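Local coordinates for flagellar protein FliL (PDB 6AHP) that probably assists the function of the bacterial flagellar motor through a periplasmic core that resembles stomatin, at residues Q34-G39 against I99-F104; S55-T60 against E84-A89. All coordinates share one frame; numbering follows the deposited sequence.

Contact 1: residues Q34-G39 against I99-F104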
loop_
_atom_site.group_PDB
_atom_site.type_symbol
_atom_site.label_atom_id
_atom_site.label_comp_id
_atom_site.label_asym_id
_atom_site.label_seq_id
_atom_site.Cartn_x
_atom_site.Cartn_y
_atom_site.Cartn_z
ATOM N N GLN A 34 -1.503 -2.998 -14.453
ATOM C CA GLN A 34 -1.814 -1.687 -15.007
ATOM C C GLN A 34 -3.253 -1.352 -14.648
ATOM O O GLN A 34 -4.039 -2.231 -14.278
ATOM C CB GLN A 34 -1.625 -1.632 -16.545
ATOM C CG GLN A 34 -0.188 -1.853 -17.033
ATOM C CD GLN A 34 0.032 -1.454 -18.491
ATOM O OE1 GLN A 34 -0.472 -0.429 -18.971
ATOM N NE2 GLN A 34 0.802 -2.266 -19.204
ATOM N N LEU A 35 -3.609 -0.079 -14.790
ATOM C CA LEU A 35 -4.957 0.389 -14.503
ATOM C C LEU A 35 -5.667 0.755 -15.801
ATOM O O LEU A 35 -5.118 1.491 -16.629
ATOM C CB LEU A 35 -4.936 1.605 -13.561
ATOM C CG LEU A 35 -4.033 1.410 -12.331
ATOM C CD1 LEU A 35 -3.761 2.741 -11.664
ATOM C CD2 LEU A 35 -4.664 0.365 -11.348
ATOM N N MET A 36 -6.892 0.264 -15.954
ATOM C CA MET A 36 -7.773 0.686 -17.032
ATOM C C MET A 36 -8.687 1.795 -16.514
ATOM O O MET A 36 -9.339 1.632 -15.480
ATOM C CB MET A 36 -8.592 -0.495 -17.536
ATOM C CG MET A 36 -9.448 -0.214 -18.756
ATOM S SD MET A 36 -10.145 -1.820 -19.256
ATOM C CE MET A 36 -11.881 -1.445 -19.093
ATOM N N VAL A 37 -8.688 2.935 -17.204
ATOM C CA VAL A 37 -9.484 4.082 -16.798
ATOM C C VAL A 37 -10.230 4.582 -18.031
ATOM O O VAL A 37 -9.862 4.280 -19.169
ATOM C CB VAL A 37 -8.623 5.230 -16.197
ATOM C CG1 VAL A 37 -7.636 4.711 -15.083
ATOM C CG2 VAL A 37 -7.841 5.921 -17.305
ATOM N N ARG A 38 -11.263 5.389 -17.788
ATOM C CA ARG A 38 -11.985 6.088 -18.848
ATOM C C ARG A 38 -11.929 7.590 -18.605
ATOM O O ARG A 38 -12.415 8.072 -17.580
ATOM C CB ARG A 38 -13.432 5.603 -18.935
ATOM C CG ARG A 38 -13.570 4.230 -19.645
ATOM C CD ARG A 38 -15.034 3.800 -19.734
ATOM N NE ARG A 38 -15.144 2.446 -20.266
ATOM C CZ ARG A 38 -15.108 2.164 -21.564
ATOM N NH1 ARG A 38 -14.957 3.157 -22.442
ATOM N NH2 ARG A 38 -15.212 0.897 -21.983
ATOM N N GLY A 39 -11.323 8.309 -19.534
ATOM C CA GLY A 39 -11.357 9.752 -19.585
ATOM C C GLY A 39 -10.106 10.388 -19.000
ATOM O O GLY A 39 -9.398 9.812 -18.155
ATOM N N ILE A 99 -10.833 4.335 -11.243
ATOM C CA ILE A 99 -10.522 3.344 -12.213
ATOM C C ILE A 99 -11.674 2.493 -12.654
ATOM O O ILE A 99 -12.640 2.439 -12.017
ATOM C CB ILE A 99 -9.400 2.391 -11.733
ATOM C CG1 ILE A 99 -9.842 1.568 -10.544
ATOM C CG2 ILE A 99 -8.188 3.141 -11.370
ATOM C CD1 ILE A 99 -9.021 0.339 -10.285
ATOM N N GLU A 100 -11.538 1.892 -13.802
ATOM C CA GLU A 100 -12.387 0.833 -14.320
ATOM C C GLU A 100 -12.105 -0.501 -13.641
ATOM O O GLU A 100 -13.034 -1.181 -13.203
ATOM C CB GLU A 100 -12.193 0.699 -15.834
ATOM C CG GLU A 100 -12.729 1.880 -16.594
ATOM C CD GLU A 100 -14.229 1.766 -16.878
ATOM O OE1 GLU A 100 -15.014 2.543 -16.259
ATOM O OE2 GLU A 100 -14.606 0.899 -17.716
ATOM N N LYS A 101 -10.840 -0.902 -13.778
ATOM C CA LYS A 101 -10.395 -2.183 -13.248
ATOM C C LYS A 101 -8.880 -2.194 -13.322
ATOM O O LYS A 101 -8.278 -1.400 -14.048
ATOM C CB LYS A 101 -10.993 -3.367 -14.040
ATOM C CG LYS A 101 -10.834 -3.211 -15.569
ATOM C CD LYS A 101 -10.914 -4.533 -16.323
ATOM C CE LYS A 101 -12.326 -4.881 -16.725
ATOM N NZ LYS A 101 -13.036 -3.824 -17.515
ATOM N N VAL A 102 -8.258 -3.078 -12.532
ATOM C CA VAL A 102 -6.822 -3.280 -12.659
ATOM C C VAL A 102 -6.619 -4.521 -13.528
ATOM O O VAL A 102 -7.435 -5.442 -13.549
ATOM C CB VAL A 102 -6.107 -3.392 -11.281
ATOM C CG1 VAL A 102 -6.741 -4.399 -10.425
ATOM C CG2 VAL A 102 -4.618 -3.720 -11.438
ATOM N N LEU A 103 -5.531 -4.511 -14.272
ATOM C CA LEU A 103 -5.161 -5.544 -15.230
ATOM C C LEU A 103 -3.874 -6.186 -14.733
ATOM O O LEU A 103 -2.950 -5.473 -14.334
ATOM C CB LEU A 103 -4.927 -4.937 -16.629
ATOM C CG LEU A 103 -6.032 -4.137 -17.299
ATOM C CD1 LEU A 103 -5.564 -3.584 -18.666
ATOM C CD2 LEU A 103 -7.234 -5.019 -17.456
ATOM N N PHE A 104 -3.834 -7.523 -14.729
ATOM C CA PHE A 104 -2.621 -8.281 -14.441
ATOM C C PHE A 104 -2.077 -8.778 -15.785
ATOM O O PHE A 104 -2.710 -9.604 -16.454
ATOM C CB PHE A 104 -2.901 -9.458 -13.498
ATOM C CG PHE A 104 -3.512 -9.068 -12.149
ATOM C CD1 PHE A 104 -3.520 -7.762 -11.709
ATOM C CD2 PHE A 104 -4.036 -10.047 -11.309
ATOM C CE1 PHE A 104 -4.069 -7.415 -10.473
ATOM C CE2 PHE A 104 -4.599 -9.714 -10.058
ATOM C CZ PHE A 104 -4.620 -8.401 -9.649
#
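Leu-35 and Val-102 meet on the buried face of two antiparallel strands. The CD2 methyl of Leu-35 lies 4.0 Å from CB of Val-102, and the two side chains cross obliquely. Further on, CG1 of Val-37 packs against CG2 of Ile-99 at 4.1 Å, with the side chains at about a right angle. In Ile-99, CG2 stands anti to the carbonyl carbon, and this branch meets both Leu-35 and Val-37. Helix 72-94 lies on this face, with Ala-82 against Val-102. Between the strands, Gln-34 and Leu-103 form a hydrogen-bonded pair, linked by two backbone bonds. Leu-103 N reaches Gln-34 O at 2.7 Å. Met-36 N donates to Lys-101 O at 2.9 Å.

At Met-36 the pairing changes to a classic beta bulge. Glu-100 and Lys-101 both face this one residue. Met-36 O accepts a firm bond from Glu-100 N at 2.8 Å and a weak one from Lys-101 N. The strands belong to a three-stranded antiparallel sheet, in which 26-38 is the central strand.

The other face is more polar and partly open to solvent. There the side chains of Met-36 and Lys-101 lie side by side and point the same way. The chain of Met-36 bends at chi3, and its CE comes within 3.1 Å of Lys-101 NZ. Near the bulge, Arg-38 NE forms a salt bridge to Glu-100 OE2 at 3.0 Å. The nitrogen comes from above the carboxylate, 71° out of its plane. The carboxylate and guanidinium planes stand 89° apart, so the two groups are not paired flat. The chain of Glu-100 bends at chi2 (-84°), while Arg-38 runs extended from CG to NE. Arg-38 NH1 is held separately by the backbone O of Ser-5.

Contact 2: residues S55-T60 against E84-A89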
loop_
_atom_site.group_PDB
_atom_site.type_symbol
_atom_site.label_atom_id
_atom_site.label_comp_id
_atom_site.label_asym_id
_atom_site.label_seq_id
_atom_site.Cartn_x
_atom_site.Cartn_y
_atom_site.Cartn_z
ATOM N N SER A 55 -0.422 0.973 -2.680
ATOM C CA SER A 55 -0.537 0.473 -1.319
ATOM C C SER A 55 -1.772 -0.407 -1.153
ATOM O O SER A 55 -1.743 -1.397 -0.411
ATOM C CB SER A 55 -0.579 1.655 -0.353
ATOM O OG SER A 55 -0.118 1.218 0.902
ATOM N N SER A 56 -2.878 -0.033 -1.803
ATOM C CA SER A 56 -4.070 -0.870 -1.806
ATOM C C SER A 56 -3.784 -2.228 -2.437
ATOM O O SER A 56 -4.195 -3.264 -1.912
ATOM C CB SER A 56 -5.193 -0.169 -2.566
ATOM O OG SER A 56 -6.300 -1.021 -2.765
ATOM N N LEU A 57 -3.115 -2.229 -3.595
ATOM C CA LEU A 57 -2.769 -3.476 -4.272
ATOM C C LEU A 57 -1.922 -4.382 -3.371
ATOM O O LEU A 57 -2.196 -5.581 -3.243
ATOM C CB LEU A 57 -2.033 -3.163 -5.579
ATOM C CG LEU A 57 -2.981 -2.794 -6.747
ATOM C CD1 LEU A 57 -2.264 -2.229 -7.967
ATOM C CD2 LEU A 57 -3.907 -3.958 -7.134
ATOM N N LEU A 58 -0.864 -3.831 -2.768
ATOM C CA LEU A 58 -0.025 -4.629 -1.873
ATOM C C LEU A 58 -0.832 -5.168 -0.696
ATOM O O LEU A 58 -0.641 -6.320 -0.293
ATOM C CB LEU A 58 1.172 -3.811 -1.381
ATOM C CG LEU A 58 2.362 -4.591 -0.803
ATOM C CD1 LEU A 58 2.905 -5.689 -1.776
ATOM C CD2 LEU A 58 3.485 -3.630 -0.404
ATOM N N SER A 59 -1.761 -4.364 -0.152
ATOM C CA SER A 59 -2.636 -4.854 0.912
ATOM C C SER A 59 -3.491 -6.013 0.434
ATOM O O SER A 59 -3.690 -6.992 1.164
ATOM C CB SER A 59 -3.541 -3.740 1.429
ATOM O OG SER A 59 -2.820 -2.784 2.173
ATOM N N THR A 60 -4.033 -5.910 -0.784
ATOM C CA THR A 60 -4.873 -6.984 -1.289
ATOM C C THR A 60 -4.073 -8.265 -1.432
ATOM O O THR A 60 -4.502 -9.321 -0.971
ATOM C CB THR A 60 -5.490 -6.628 -2.631
ATOM O OG1 THR A 60 -6.253 -5.418 -2.502
ATOM C CG2 THR A 60 -6.406 -7.792 -3.067
ATOM N N GLU A 84 -11.847 -3.744 -6.554
ATOM C CA GLU A 84 -12.760 -3.208 -5.578
ATOM C C GLU A 84 -12.041 -2.494 -4.431
ATOM O O GLU A 84 -12.444 -1.461 -4.035
ATOM C CB GLU A 84 -13.757 -4.239 -5.079
ATOM C CG GLU A 84 -14.943 -4.532 -6.007
ATOM C CD GLU A 84 -15.620 -3.312 -6.654
ATOM O OE1 GLU A 84 -16.002 -2.346 -6.008
ATOM O OE2 GLU A 84 -15.804 -3.332 -7.855
ATOM N N ASP A 85 -10.933 -3.023 -3.974
ATOM C CA ASP A 85 -10.214 -2.355 -2.879
ATOM C C ASP A 85 -9.694 -0.991 -3.318
ATOM O O ASP A 85 -9.766 -0.027 -2.550
ATOM C CB ASP A 85 -9.061 -3.219 -2.363
ATOM C CG ASP A 85 -9.545 -4.423 -1.515
ATOM O OD1 ASP A 85 -10.701 -4.419 -1.048
ATOM O OD2 ASP A 85 -8.759 -5.393 -1.326
ATOM N N ILE A 86 -9.190 -0.882 -4.565
ATOM C CA ILE A 86 -8.726 0.417 -5.079
ATOM C C ILE A 86 -9.886 1.401 -5.167
ATOM O O ILE A 86 -9.777 2.568 -4.777
ATOM C CB ILE A 86 -8.049 0.257 -6.458
ATOM C CG1 ILE A 86 -6.704 -0.446 -6.342
ATOM C CG2 ILE A 86 -7.875 1.645 -7.156
ATOM C CD1 ILE A 86 -6.221 -1.075 -7.668
ATOM N N LYS A 87 -11.004 0.955 -5.725
ATOM C CA LYS A 87 -12.134 1.857 -5.866
ATOM C C LYS A 87 -12.604 2.341 -4.496
ATOM O O LYS A 87 -12.860 3.539 -4.308
ATOM C CB LYS A 87 -13.254 1.156 -6.624
ATOM C CG LYS A 87 -13.021 1.037 -8.119
ATOM C CD LYS A 87 -14.146 0.205 -8.781
ATOM C CE LYS A 87 -13.739 -0.190 -10.191
ATOM N NZ LYS A 87 -14.776 -1.065 -10.819
ATOM N N ALA A 88 -12.630 1.433 -3.508
ATOM C CA ALA A 88 -13.048 1.805 -2.157
ATOM C C ALA A 88 -12.074 2.800 -1.527
ATOM O O ALA A 88 -12.503 3.799 -0.942
ATOM C CB ALA A 88 -13.205 0.538 -1.297
ATOM N N ALA A 89 -10.755 2.576 -1.691
ATOM C CA ALA A 89 -9.751 3.545 -1.227
ATOM C C ALA A 89 -9.913 4.918 -1.882
ATOM O O ALA A 89 -9.785 5.959 -1.220
ATOM C CB ALA A 89 -8.332 3.032 -1.492
#
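Leu-57 and Ile-86 provide the apolar part of this helix-helix contact. The CD1 methyl of Ile-86 sits against the forked end of Leu-57, 3.7 Å from CD2, with CG and CD1 also close. The two side chains cross each other at a slant. Beside them, Ser-56 points its CB toward the other helix. Its OG stands anti to the backbone N (chi1 171°), lying over the backbone between Asp-85 and Ile-86. OG is 3.4 Å from Ile-86 N, but the angle is too poor for a hydrogen bond. OG also touches CG1 of Ile-86 at 3.6 Å. The CA atoms of Ser-56 and Ile-86 are only 5.8 Å apart, consistent with the small side chain at this point.

One turn on, Thr-60 and Asp-85 reach toward each other tip to tip. OG1 of Thr-60 lies 2.8 Å from OD2 of Asp-85.

The next shell is helical. Thr-60 N bonds to Ser-56 O in the usual i to i-4 manner, which sets Ser-56 and Thr-60 one turn apart on the same side of helix 50-62. The helix segments run roughly antiparallel at 137°, with axes 9.0 Å apart. Around them, Leu-57 also packs on Leu-12 and Phe-16 of strand 7-21, and Ile-86 on Ile-53. The contact thus lies where the two helices and the sheet come together. Nearby, Ser-55 OG is hydrogen-bonded to Phe-104 O of the second subunit.

Thr-60 OG1 (chi1 -58°) is anti to the carbonyl carbon, beside its own backbone N, and it lies 3.0 Å from Ser-56 O. The carboxylate of Asp-85 thus meets a buried hydroxyl in a contact that is otherwise largely apolar. If Asp-85 is ionised, that polar neighbour would partly offset the cost of placing a charge here.

The four segments come along the chain in the order 34-39, 55-60, 84-89, 99-104, so contact 2 is formed by residues between the two strands of contact 1. Most of that intervening chain is helical. The centres of the contacts are about 13 Å apart, and the contacts touch. Helix 72-94 leads into strand 101-109 and joins them. Lys-87 NZ is hydrogen-bonded to Glu-100 O, and Ile-86 CG2 packs on Ile-99 CD1 at 3.6 Å. Contact 1 joins the outer strand 101-109 to the central strand 26-38, and contact 2 pairs helices over the sheet's buried face. Both belong to one compact alpha/beta unit, consistent with the stomatin-like fold of FliL.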